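Local structure of regulatory protein of LacI family (Chloroflexus aggregans, 3BBL) at residues G247-C250 with I251-L254; L253-A256 with I257-R261. The protein probably regulates transcription as a LacI-family repressor-like protein, its periplasmic-binding-protein-like part sensing a small effector that is not identified here. All coordinates share one frame; numbering follows the deposited sequence.

Contact 1: G247-C250 with I251-L254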
loop_
_atom_site.group_PDB
_atom_site.type_symbol
_atom_site.label_atom_id
_atom_site.label_comp_id
_atom_site.label_asym_id
_atom_site.label_seq_id
_atom_site.Cartn_x
_atom_site.Cartn_y
_atom_site.Cartn_z
ATOM N N GLY A 247 10.022 0.221 -12.668
ATOM C CA GLY A 247 9.292 -0.940 -13.132
ATOM C C GLY A 247 9.349 -1.003 -14.643
ATOM O O GLY A 247 9.647 -2.036 -15.223
ATOM N N ARG A 248 9.069 0.126 -15.279
ATOM C CA ARG A 248 9.090 0.222 -16.726
ATOM C C ARG A 248 10.472 -0.121 -17.276
ATOM O O ARG A 248 10.589 -0.824 -18.273
ATOM C CB ARG A 248 8.679 1.639 -17.154
ATOM C CG ARG A 248 8.878 1.936 -18.636
ATOM C CD ARG A 248 8.269 3.269 -19.040
ATOM N NE ARG A 248 8.976 4.425 -18.485
ATOM C CZ ARG A 248 10.193 4.818 -18.854
ATOM N NH1 ARG A 248 10.859 4.146 -19.788
ATOM N NH2 ARG A 248 10.740 5.892 -18.292
ATOM N N LYS A 249 11.515 0.375 -16.617
ATOM C CA LYS A 249 12.882 0.122 -17.051
ATOM C C LYS A 249 13.281 -1.341 -16.913
ATOM O O LYS A 249 14.052 -1.857 -17.715
ATOM C CB LYS A 249 13.865 0.997 -16.264
ATOM C CG LYS A 249 13.872 2.470 -16.663
ATOM C CD LYS A 249 14.276 2.647 -18.121
ATOM C CE LYS A 249 14.774 4.063 -18.410
ATOM N NZ LYS A 249 13.774 5.118 -18.070
ATOM N N CYS A 250 12.764 -2.015 -15.895
ATOM C CA CYS A 250 13.091 -3.417 -15.706
ATOM C C CYS A 250 12.546 -4.233 -16.867
ATOM O O CYS A 250 13.284 -4.976 -17.520
ATOM C CB CYS A 250 12.509 -3.941 -14.391
ATOM S SG CYS A 250 13.467 -3.528 -12.933
ATOM N N ILE A 251 11.249 -4.092 -17.121
ATOM C CA ILE A 251 10.602 -4.818 -18.206
ATOM C C ILE A 251 11.294 -4.511 -19.530
ATOM O O ILE A 251 11.639 -5.403 -20.298
ATOM C CB ILE A 251 9.112 -4.423 -18.314
ATOM C CG1 ILE A 251 8.348 -4.935 -17.089
ATOM C CG2 ILE A 251 8.508 -4.982 -19.595
ATOM C CD1 ILE A 251 8.332 -6.449 -16.955
ATOM N N GLU A 252 11.508 -3.226 -19.770
ATOM C CA GLU A 252 12.139 -2.741 -20.982
ATOM C C GLU A 252 13.526 -3.329 -21.217
ATOM O O GLU A 252 13.890 -3.644 -22.345
ATOM C CB GLU A 252 12.225 -1.228 -20.897
ATOM C CG GLU A 252 12.577 -0.526 -22.171
ATOM C CD GLU A 252 12.404 0.970 -22.034
ATOM O OE1 GLU A 252 11.268 1.417 -21.753
ATOM O OE2 GLU A 252 13.406 1.696 -22.197
ATOM N N LEU A 253 14.296 -3.478 -20.149
ATOM C CA LEU A 253 15.647 -4.016 -20.256
ATOM C C LEU A 253 15.643 -5.533 -20.405
ATOM O O LEU A 253 16.438 -6.090 -21.154
ATOM C CB LEU A 253 16.464 -3.618 -19.023
ATOM C CG LEU A 253 17.907 -4.119 -18.933
ATOM C CD1 LEU A 253 18.689 -3.654 -20.148
ATOM C CD2 LEU A 253 18.551 -3.593 -17.653
ATOM N N LEU A 254 14.745 -6.198 -19.688
ATOM C CA LEU A 254 14.660 -7.649 -19.747
ATOM C C LEU A 254 14.112 -8.118 -21.090
ATOM O O LEU A 254 14.567 -9.118 -21.638
ATOM C CB LEU A 254 13.777 -8.178 -18.615
ATOM C CG LEU A 254 13.645 -9.700 -18.557
ATOM C CD1 LEU A 254 15.028 -10.329 -18.418
ATOM C CD2 LEU A 254 12.759 -10.096 -17.390
#
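Arg-248 and Glu-252, one helical turn apart, run side by side out of helix 243-258 and point the same way, and they form the looser, more exposed side of this contact, with Arg-248 also lying against Ser-29 and Glu-33 of helix 23-36. Arg-248 leaves the backbone with CG opposite its N (chi1 171°), and Glu-252 does the same. The arginine then bends at chi3, which brings NH1 round to OE1 of Glu-252. The carboxylate oxygen sits at the edge of the guanidinium, in its plane, yet the salt bridge is slack: NH1 of Arg-248 to OE1 of Glu-252 measures 3.4 Å, the hydrogen bond is weak, and the two planes are turned 35° apart. Lys-249 follows the same flank without closing on the acid; its NZ stays 5.4 Å from OE2 of Glu-252, so any attraction between them is probably weak. Glu-245, a turn earlier, adds long, weak ion pairs to both basic chains.

The helix backbone beneath is regular. Ile-251 N binds Gly-247 O at 3.2 Å in an almost straight bond, 175° at the hydrogen, and Leu-254 N reaches Cys-250 O at 2.9 Å. Between them, Glu-252 N to Arg-248 O and Leu-253 N to Lys-249 O complete four successive i to i+4 bonds. The tight side is the face carrying Cys-250, Ile-251, Leu-253 and Leu-254, all buried: Cys-250 lies against Val-91, Phe-93 and Val-105, Ile-251 against Ile-7 and Met-30, and both leucines against Val-91. CG1 of Ile-251 lies 3.7 Å from Gly-247 O.

This is an amphipathic alpha-helix laid on a parallel beta-sheet, as in the alpha/beta lobes of the periplasmic-binding-protein fold, with its charged pair spaced i to i+4.

Contact 2: L253-A256 with I257-R261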
loop_
_atom_site.group_PDB
_atom_site.type_symbol
_atom_site.label_atom_id
_atom_site.label_comp_id
_atom_site.label_asym_id
_atom_site.label_seq_id
_atom_site.Cartn_x
_atom_site.Cartn_y
_atom_site.Cartn_z
ATOM N N LEU A 253 14.296 -3.478 -20.149
ATOM C CA LEU A 253 15.647 -4.016 -20.256
ATOM C C LEU A 253 15.643 -5.533 -20.405
ATOM O O LEU A 253 16.438 -6.090 -21.154
ATOM C CB LEU A 253 16.464 -3.618 -19.023
ATOM C CG LEU A 253 17.907 -4.119 -18.933
ATOM C CD1 LEU A 253 18.689 -3.654 -20.148
ATOM C CD2 LEU A 253 18.551 -3.593 -17.653
ATOM N N LEU A 254 14.745 -6.198 -19.688
ATOM C CA LEU A 254 14.660 -7.649 -19.747
ATOM C C LEU A 254 14.112 -8.118 -21.090
ATOM O O LEU A 254 14.567 -9.118 -21.638
ATOM C CB LEU A 254 13.777 -8.178 -18.615
ATOM C CG LEU A 254 13.645 -9.700 -18.557
ATOM C CD1 LEU A 254 15.028 -10.329 -18.418
ATOM C CD2 LEU A 254 12.759 -10.096 -17.390
ATOM N N VAL A 255 13.134 -7.392 -21.621
ATOM C CA VAL A 255 12.552 -7.753 -22.908
ATOM C C VAL A 255 13.623 -7.674 -23.995
ATOM O O VAL A 255 13.655 -8.500 -24.903
ATOM C CB VAL A 255 11.366 -6.825 -23.281
ATOM C CG1 VAL A 255 10.935 -7.078 -24.717
ATOM C CG2 VAL A 255 10.192 -7.074 -22.339
ATOM N N ALA A 256 14.502 -6.682 -23.894
ATOM C CA ALA A 256 15.573 -6.523 -24.867
ATOM C C ALA A 256 16.557 -7.685 -24.751
ATOM O O ALA A 256 17.026 -8.209 -25.758
ATOM C CB ALA A 256 16.293 -5.200 -24.643
ATOM N N ILE A 257 16.862 -8.091 -23.524
ATOM C CA ILE A 257 17.793 -9.191 -23.296
ATOM C C ILE A 257 17.190 -10.501 -23.781
ATOM O O ILE A 257 17.861 -11.311 -24.424
ATOM C CB ILE A 257 18.137 -9.335 -21.801
ATOM C CG1 ILE A 257 18.840 -8.069 -21.310
ATOM C CG2 ILE A 257 19.025 -10.550 -21.582
ATOM C CD1 ILE A 257 19.136 -8.072 -19.822
ATOM N N VAL A 258 15.918 -10.705 -23.466
ATOM C CA VAL A 258 15.221 -11.915 -23.868
ATOM C C VAL A 258 15.152 -12.048 -25.389
ATOM O O VAL A 258 15.235 -13.150 -25.926
ATOM C CB VAL A 258 13.783 -11.945 -23.285
ATOM C CG1 VAL A 258 12.950 -13.024 -23.974
ATOM C CG2 VAL A 258 13.841 -12.209 -21.791
ATOM N N GLU A 259 15.015 -10.922 -26.081
ATOM C CA GLU A 259 14.911 -10.937 -27.532
ATOM C C GLU A 259 16.240 -10.820 -28.283
ATOM O O GLU A 259 16.268 -10.444 -29.456
ATOM C CB GLU A 259 13.934 -9.846 -27.984
ATOM C CG GLU A 259 12.561 -9.998 -27.336
ATOM C CD GLU A 259 11.532 -9.015 -27.856
ATOM O OE1 GLU A 259 11.933 -7.968 -28.409
ATOM O OE2 GLU A 259 10.319 -9.283 -27.695
ATOM N N GLY A 260 17.334 -11.145 -27.598
ATOM C CA GLY A 260 18.653 -11.117 -28.212
ATOM C C GLY A 260 19.318 -9.796 -28.571
ATOM O O GLY A 260 20.421 -9.805 -29.115
ATOM N N ARG A 261 18.681 -8.669 -28.276
ATOM C CA ARG A 261 19.263 -7.366 -28.602
ATOM C C ARG A 261 19.683 -6.567 -27.368
ATOM O O ARG A 261 19.374 -5.377 -27.254
ATOM C CB ARG A 261 18.269 -6.553 -29.436
ATOM C CG ARG A 261 16.875 -6.529 -28.853
ATOM C CD ARG A 261 15.879 -5.831 -29.763
ATOM N NE ARG A 261 14.527 -5.895 -29.211
ATOM C CZ ARG A 261 14.145 -5.294 -28.088
ATOM N NH1 ARG A 261 15.010 -4.571 -27.392
ATOM N NH2 ARG A 261 12.902 -5.423 -27.651
#
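The side chain of Arg-261 folds back over Ala-256, after the chain has turned out of helix 243-258. Backbone bonds set this up. Val-258 N gives a short bond to Leu-254 O, 2.8 Å, while Ile-257 N to Leu-253 O and Glu-259 N to Val-255 O continue the helical pattern. Then the pattern changes: Arg-261 N reaches Ala-256 O in a weak bond of 3.0 Å and Gly-260 N takes Ile-257 O. With Gly-260 at positive phi as C-prime residue, this is a Schellman motif.

The apolar contacts are looser. CD1 of Ile-257 meets CG of Leu-253 at 4.2 Å, and CG2 of Val-258 approaches CD1 of Leu-254 at 4.0 Å, the two side chains slanting across one another. Outside the pair, Val-258 also leans on Leu-3 and Pro-89.

The charged contacts lie beyond the last turn. Arg-261 has CG wedged between its backbone N and carbonyl carbon (chi1 49°), and from there the chain runs extended to NE, placing one guanidinium face over CA of Ala-256. NH2 of Arg-261 bonds OE1 of Glu-259 at 2.8 Å, completing a salt bridge; it comes from above the carboxylate plane, 41° out of it. Glu-259 runs alongside Val-255, its CD 3.7 Å from CG1 of Val-255, and its OE2 is hydrogen-bonded to Tyr-39 OH. With an alanine in place of Glu-259, the Arg-261 guanidinium would probably lose its acidic mate and be free to swing off Ala-256, and Tyr-39 would lose a partner.

Taken together, the chemistry implies that backbone bonds end the helix, while one carboxylate, divided between an arginine and a tyrosine, ties the turn after it to the rest of the lobe.

How the contacts relate
Both contacts are local, and neither closes a long loop. Going from the N terminus, helix 243-258 first passes through contact 1 (247-254), where successive turns bond to each other, and then enters contact 2 (253-261), where the helix ends and the chain turns away towards strand 267-275. The two overlap at Leu-253 and Leu-254, so they follow head to tail along one helix, neither enclosing nor crossing the other, with centres about 9 Å apart. Contact 1 sets the helix against strands 90-93, 6-9 and 104-107 and against helix 23-36; contact 2 carries this packing to the loops at the far end, around Leu-3, Pro-89 and Ala-103.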